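Putative 2,5-diketo-D-gluconic acid reductase B (Sinorhizobium meliloti, PDB 3UP8) probably reduces methylglyoxal to hydroxyacetone with NADPH, as an aldo/keto reductase built on a parallel eight-stranded barrel. Local coordinates at residues E167-S172 against R197-S202; K191-A196 against V240-V245. All coordinates share one frame; numbering follows the deposited sequence.

Helix 190-199 takes part in both contacts, which lie with their centres about 13 Å apart and show how one outer helix of a TIM barrel is seated against its neighbours. Interaction 1 joins the end of that helix to helix 162-171, about 17 Å from the centre of the chain, and is small and wholly apolar. Interaction 2, about 13 Å from that centre, sets the middle of the helix against the turn leading into strand 245-249 and mixes methyl groups with amide and carbonyl oxygens. Both are partly buried. R197 ties them together, its guanidinium reaching the Q243 carbonyl and the D244 carboxylate.

Interaction 1 (E167-S172 against R197-S202); sequences EAARLS and RRLGMS
A169 turns its methyl group toward the end of helix 190-199, where the side chains of L199 and M201 (selenomethionine) reach out to meet it. Its CB lies 4.2 Å from CD2 of L199 and 4.4 Å from CE of M201, so one small methyl receives a branch of the leucine and the terminal methyl of the selenomethionine. L199 sets CG anti to its carbonyl carbon, chi1 -61°, and this brings the isobutyl group out from the helix end toward A169. M201 follows a bent path: chi3 of 73° folds CE back from the chain, so that it is the methyl and not SE that comes nearest A169 CB. The CA atoms of A169 and L199 are 7.3 Å apart, a spacing consistent with the small alanine side chain. The two helices are successive outer helices of the TIM barrel, and the strand between them, 176-182, belongs to the closed sheet beneath. Between the two residues that meet A169 the helix ends: G200, with phi 83°, is the C-prime residue of a Schellman motif in which M201 N returns to A196 O, while the bond from G200 N to R197 O is weak at 3.4 Å. About one turn back toward the start of helix 162-171, L199 also packs on M165 and E166, and M201 on M165. R198 lays one guanidinium face over CG of L199, which stands 4.1 Å above its plane toward the rim, and its NH2 makes a salt bridge with E166.

Interaction 2 (K191-A196 against V240-V245); sequences KVLQTA and VQQQDV
L193 directs its two methyl branches at different parts of segment 240-245, which carries the TIM barrel chain from helix 231-240 into its last strand, 245-249. The first residue of that segment to be met is Q242. Its CG swings to the side of the backbone N (chi1 -77°) and the chain runs straight on, so that the glutamine lies at about a right angle to the leucine and brings OE1 to 3.3 Å from L193 CD1. The contact is a close methyl-to-oxygen approach; OE1 is hydrogen-bonded to the hydroxyl of Y183 and NE2 to the carbonyl of W238, so both ends of the amide are engaged and its rotation is probably fixed. Q243 contributes through its backbone, its carbonyl O lying 4.2 Å from L193 CD2. D244 has a positive phi of 72°, as expected at the third position of the type II beta turn from Q242 to V245, whose closing bond, V245 N to Q242 O, is weak at 3.4 Å. Both the Q243 carbonyl and the D244 carboxylate are engaged by R197, one turn after L193 on the helix. V245 opens the strand and crosses L193 at about a right angle. Its CG1 stands anti to the backbone N, chi1 179°, which places the other branch beside that N and facing the leucine, with V245 CG2 3.8 Å from L193 CD2.

Interaction 1 (E167-S172 against R197-S202)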
loop_
_atom_site.group_PDB
_atom_site.type_symbol
_atom_site.label_atom_id
_atom_site.label_comp_id
_atom_site.label_asym_id
_atom_site.label_seq_id
_atom_site.Cartn_x
_atom_site.Cartn_y
_atom_site.Cartn_z
ATOM N N GLU A 167 -0.283 -3.814 -19.479
ATOM C CA GLU A 167 -1.533 -4.430 -19.927
ATOM C C GLU A 167 -2.738 -3.846 -19.182
ATOM O O GLU A 167 -3.726 -3.486 -19.801
ATOM C CB GLU A 167 -1.503 -5.968 -19.798
ATOM C CG GLU A 167 -2.852 -6.636 -20.123
ATOM C CD GLU A 167 -2.857 -8.155 -19.981
ATOM O OE1 GLU A 167 -2.275 -8.693 -19.012
ATOM O OE2 GLU A 167 -3.477 -8.817 -20.840
ATOM N N ALA A 168 -2.641 -3.742 -17.858
ATOM C CA ALA A 168 -3.733 -3.140 -17.072
ATOM C C ALA A 168 -4.063 -1.706 -17.492
ATOM O O ALA A 168 -5.228 -1.371 -17.699
ATOM C CB ALA A 168 -3.447 -3.240 -15.566
ATOM N N ALA A 169 -3.041 -0.868 -17.653
ATOM C CA ALA A 169 -3.232 0.511 -18.110
ATOM C C ALA A 169 -3.895 0.569 -19.493
ATOM O O ALA A 169 -4.779 1.396 -19.738
ATOM C CB ALA A 169 -1.875 1.269 -18.115
ATOM N N ARG A 170 -3.462 -0.316 -20.388
ATOM C CA ARG A 170 -4.027 -0.401 -21.750
ATOM C C ARG A 170 -5.502 -0.851 -21.788
ATOM O O ARG A 170 -6.299 -0.303 -22.545
ATOM C CB ARG A 170 -3.164 -1.338 -22.614
ATOM C CG ARG A 170 -3.628 -1.476 -24.090
ATOM C CD ARG A 170 -2.576 -2.189 -24.963
ATOM N NE ARG A 170 -1.918 -3.335 -24.318
ATOM C CZ ARG A 170 -2.446 -4.549 -24.153
ATOM N NH1 ARG A 170 -3.688 -4.829 -24.558
ATOM N NH2 ARG A 170 -1.739 -5.491 -23.553
ATOM N N LEU A 171 -5.854 -1.857 -20.996
ATOM C CA LEU A 171 -7.221 -2.406 -21.019
ATOM C C LEU A 171 -8.250 -1.586 -20.231
ATOM O O LEU A 171 -9.456 -1.770 -20.412
ATOM C CB LEU A 171 -7.223 -3.845 -20.500
ATOM C CG LEU A 171 -6.470 -4.871 -21.345
ATOM C CD1 LEU A 171 -6.362 -6.194 -20.605
ATOM C CD2 LEU A 171 -7.144 -5.051 -22.724
ATOM N N SER A 172 -7.782 -0.682 -19.375
ATOM C CA SER A 172 -8.684 0.009 -18.427
ATOM C C SER A 172 -9.103 1.368 -18.916
ATOM O O SER A 172 -8.255 2.212 -19.189
ATOM C CB SER A 172 -8.023 0.148 -17.050
ATOM O OG SER A 172 -8.924 0.718 -16.114
ATOM N N ARG A 197 6.183 5.295 -13.242
ATOM C CA ARG A 197 6.344 6.702 -13.592
ATOM C C ARG A 197 5.982 7.023 -15.054
ATOM O O ARG A 197 5.355 8.049 -15.331
ATOM C CB ARG A 197 7.762 7.173 -13.243
ATOM C CG ARG A 197 7.969 7.342 -11.737
ATOM C CD ARG A 197 9.436 7.468 -11.377
ATOM N NE ARG A 197 9.636 7.589 -9.929
ATOM C CZ ARG A 197 10.726 7.162 -9.296
ATOM N NH1 ARG A 197 11.696 6.580 -9.988
ATOM N NH2 ARG A 197 10.846 7.295 -7.979
ATOM N N ARG A 198 6.350 6.142 -15.977
ATOM C CA ARG A 198 5.920 6.284 -17.374
ATOM C C ARG A 198 4.394 6.213 -17.521
ATOM O O ARG A 198 3.800 6.989 -18.278
ATOM C CB ARG A 198 6.591 5.236 -18.258
ATOM C CG ARG A 198 6.310 5.421 -19.759
ATOM C CD ARG A 198 7.015 4.387 -20.642
ATOM N NE ARG A 198 6.579 3.012 -20.376
ATOM C CZ ARG A 198 5.443 2.475 -20.824
ATOM N NH1 ARG A 198 4.593 3.189 -21.567
ATOM N NH2 ARG A 198 5.153 1.220 -20.523
ATOM N N LEU A 199 3.760 5.311 -16.775
ATOM C CA LEU A 199 2.313 5.125 -16.878
ATOM C C LEU A 199 1.522 6.083 -15.981
ATOM O O LEU A 199 0.300 6.169 -16.074
ATOM C CB LEU A 199 1.930 3.661 -16.608
ATOM C CG LEU A 199 2.520 2.612 -17.559
ATOM C CD1 LEU A 199 2.309 1.204 -17.022
ATOM C CD2 LEU A 199 1.931 2.727 -18.979
ATOM N N GLY A 200 2.229 6.821 -15.129
ATOM C CA GLY A 200 1.585 7.800 -14.261
ATOM C C GLY A 200 0.997 7.215 -12.995
ATOM O O GLY A 200 0.286 7.904 -12.264
HETATM N N MSE A 201 1.270 5.944 -12.717
HETATM C CA MSE A 201 0.795 5.375 -11.466
HETATM C C MSE A 201 1.855 5.500 -10.373
HETATM O O MSE A 201 3.017 5.735 -10.668
HETATM C CB MSE A 201 0.332 3.937 -11.646
HETATM C CG MSE A 201 1.408 2.937 -11.967
HETATM SE SE MSE A 201 0.618 1.182 -12.412
HETATM C CE MSE A 201 -0.099 1.588 -14.150
ATOM N N SER A 202 1.431 5.380 -9.122
ATOM C CA SER A 202 2.349 5.277 -8.000
ATOM C C SER A 202 2.697 3.822 -7.697
ATOM O O SER A 202 2.156 2.881 -8.289
ATOM C CB SER A 202 1.749 5.930 -6.753
ATOM O OG SER A 202 0.520 5.292 -6.420
#

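Interaction 2 (K191-A196 against V240-V245)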
loop_
_atom_site.group_PDB
_atom_site.type_symbol
_atom_site.label_atom_id
_atom_site.label_comp_id
_atom_site.label_asym_id
_atom_site.label_seq_id
_atom_site.Cartn_x
_atom_site.Cartn_y
_atom_site.Cartn_z
ATOM N N LYS A 191 12.860 -1.438 -12.164
ATOM C CA LYS A 191 12.036 -1.581 -13.372
ATOM C C LYS A 191 10.564 -1.231 -13.091
ATOM O O LYS A 191 9.948 -0.481 -13.838
ATOM C CB LYS A 191 12.131 -2.993 -13.965
ATOM C CG LYS A 191 13.460 -3.343 -14.642
ATOM C CD LYS A 191 13.325 -4.707 -15.363
ATOM C CE LYS A 191 14.693 -5.306 -15.724
ATOM N NZ LYS A 191 14.567 -6.665 -16.350
ATOM N N VAL A 192 10.022 -1.756 -11.998
ATOM C CA VAL A 192 8.648 -1.438 -11.605
ATOM C C VAL A 192 8.431 0.073 -11.418
ATOM O O VAL A 192 7.450 0.634 -11.918
ATOM C CB VAL A 192 8.220 -2.263 -10.360
ATOM C CG1 VAL A 192 6.950 -1.705 -9.728
ATOM C CG2 VAL A 192 8.030 -3.750 -10.757
ATOM N N LEU A 193 9.353 0.738 -10.717
ATOM C CA LEU A 193 9.253 2.188 -10.515
ATOM C C LEU A 193 9.275 2.963 -11.819
ATOM O O LEU A 193 8.520 3.930 -11.995
ATOM C CB LEU A 193 10.393 2.698 -9.630
ATOM C CG LEU A 193 10.147 2.871 -8.142
ATOM C CD1 LEU A 193 11.496 3.146 -7.455
ATOM C CD2 LEU A 193 9.132 3.987 -7.870
ATOM N N GLN A 194 10.160 2.554 -12.723
ATOM C CA GLN A 194 10.319 3.243 -13.999
ATOM C C GLN A 194 9.053 3.099 -14.837
ATOM O O GLN A 194 8.602 4.063 -15.447
ATOM C CB GLN A 194 11.572 2.747 -14.748
ATOM C CG GLN A 194 12.877 3.039 -13.946
ATOM C CD GLN A 194 14.177 2.670 -14.673
ATOM O OE1 GLN A 194 14.254 1.654 -15.372
ATOM N NE2 GLN A 194 15.216 3.484 -14.476
ATOM N N THR A 195 8.475 1.902 -14.843
ATOM C CA THR A 195 7.211 1.671 -15.554
ATOM C C THR A 195 6.083 2.463 -14.899
ATOM O O THR A 195 5.301 3.106 -15.586
ATOM C CB THR A 195 6.873 0.170 -15.631
ATOM O OG1 THR A 195 7.881 -0.498 -16.387
ATOM C CG2 THR A 195 5.526 -0.079 -16.294
ATOM N N ALA A 196 6.011 2.436 -13.568
ATOM C CA ALA A 196 4.992 3.221 -12.857
ATOM C C ALA A 196 5.007 4.679 -13.289
ATOM O O ALA A 196 3.977 5.235 -13.663
ATOM C CB ALA A 196 5.174 3.104 -11.348
ATOM N N VAL A 240 9.464 6.810 1.502
ATOM C CA VAL A 240 8.553 7.936 1.397
ATOM C C VAL A 240 9.235 9.141 0.735
ATOM O O VAL A 240 8.574 9.993 0.136
ATOM C CB VAL A 240 7.936 8.214 2.792
ATOM C CG1 VAL A 240 8.547 9.443 3.483
ATOM C CG2 VAL A 240 6.436 8.268 2.706
ATOM N N GLN A 241 10.568 9.172 0.809
ATOM C CA GLN A 241 11.370 10.210 0.155
ATOM C C GLN A 241 11.514 9.979 -1.353
ATOM O O GLN A 241 11.867 10.894 -2.094
ATOM C CB GLN A 241 12.760 10.304 0.816
ATOM C CG GLN A 241 13.596 11.521 0.399
ATOM C CD GLN A 241 14.746 11.786 1.365
ATOM O OE1 GLN A 241 14.568 11.787 2.590
ATOM N NE2 GLN A 241 15.922 12.021 0.819
ATOM N N GLN A 242 11.246 8.763 -1.819
ATOM C CA GLN A 242 11.276 8.497 -3.259
ATOM C C GLN A 242 10.027 9.043 -3.943
ATOM O O GLN A 242 8.907 8.896 -3.413
ATOM C CB GLN A 242 11.359 7.011 -3.524
ATOM C CG GLN A 242 12.715 6.417 -3.309
ATOM C CD GLN A 242 12.696 4.920 -3.451
ATOM O OE1 GLN A 242 12.481 4.389 -4.541
ATOM N NE2 GLN A 242 12.952 4.226 -2.355
ATOM N N GLN A 243 10.222 9.655 -5.114
ATOM C CA GLN A 243 9.110 10.151 -5.925
ATOM C C GLN A 243 8.136 9.017 -6.212
ATOM O O GLN A 243 8.552 7.923 -6.595
ATOM C CB GLN A 243 9.593 10.737 -7.256
ATOM C CG GLN A 243 10.501 11.972 -7.140
ATOM C CD GLN A 243 9.903 13.065 -6.266
ATOM O OE1 GLN A 243 8.823 13.583 -6.548
ATOM N NE2 GLN A 243 10.613 13.425 -5.202
ATOM N N ASP A 244 6.847 9.296 -6.027
ATOM C CA ASP A 244 5.765 8.381 -6.426
ATOM C C ASP A 244 5.625 7.131 -5.565
ATOM O O ASP A 244 5.000 6.159 -6.002
ATOM C CB ASP A 244 5.902 7.954 -7.898
ATOM C CG ASP A 244 6.127 9.135 -8.833
ATOM O OD1 ASP A 244 5.217 9.975 -8.978
ATOM O OD2 ASP A 244 7.231 9.215 -9.415
ATOM N N VAL A 245 6.220 7.138 -4.369
ATOM C CA VAL A 245 6.169 5.960 -3.501
ATOM C C VAL A 245 5.343 6.242 -2.263
ATOM O O VAL A 245 5.494 7.285 -1.622
ATOM C CB VAL A 245 7.573 5.456 -3.095
ATOM C CG1 VAL A 245 7.474 4.242 -2.158
ATOM C CG2 VAL A 245 8.394 5.124 -4.321
#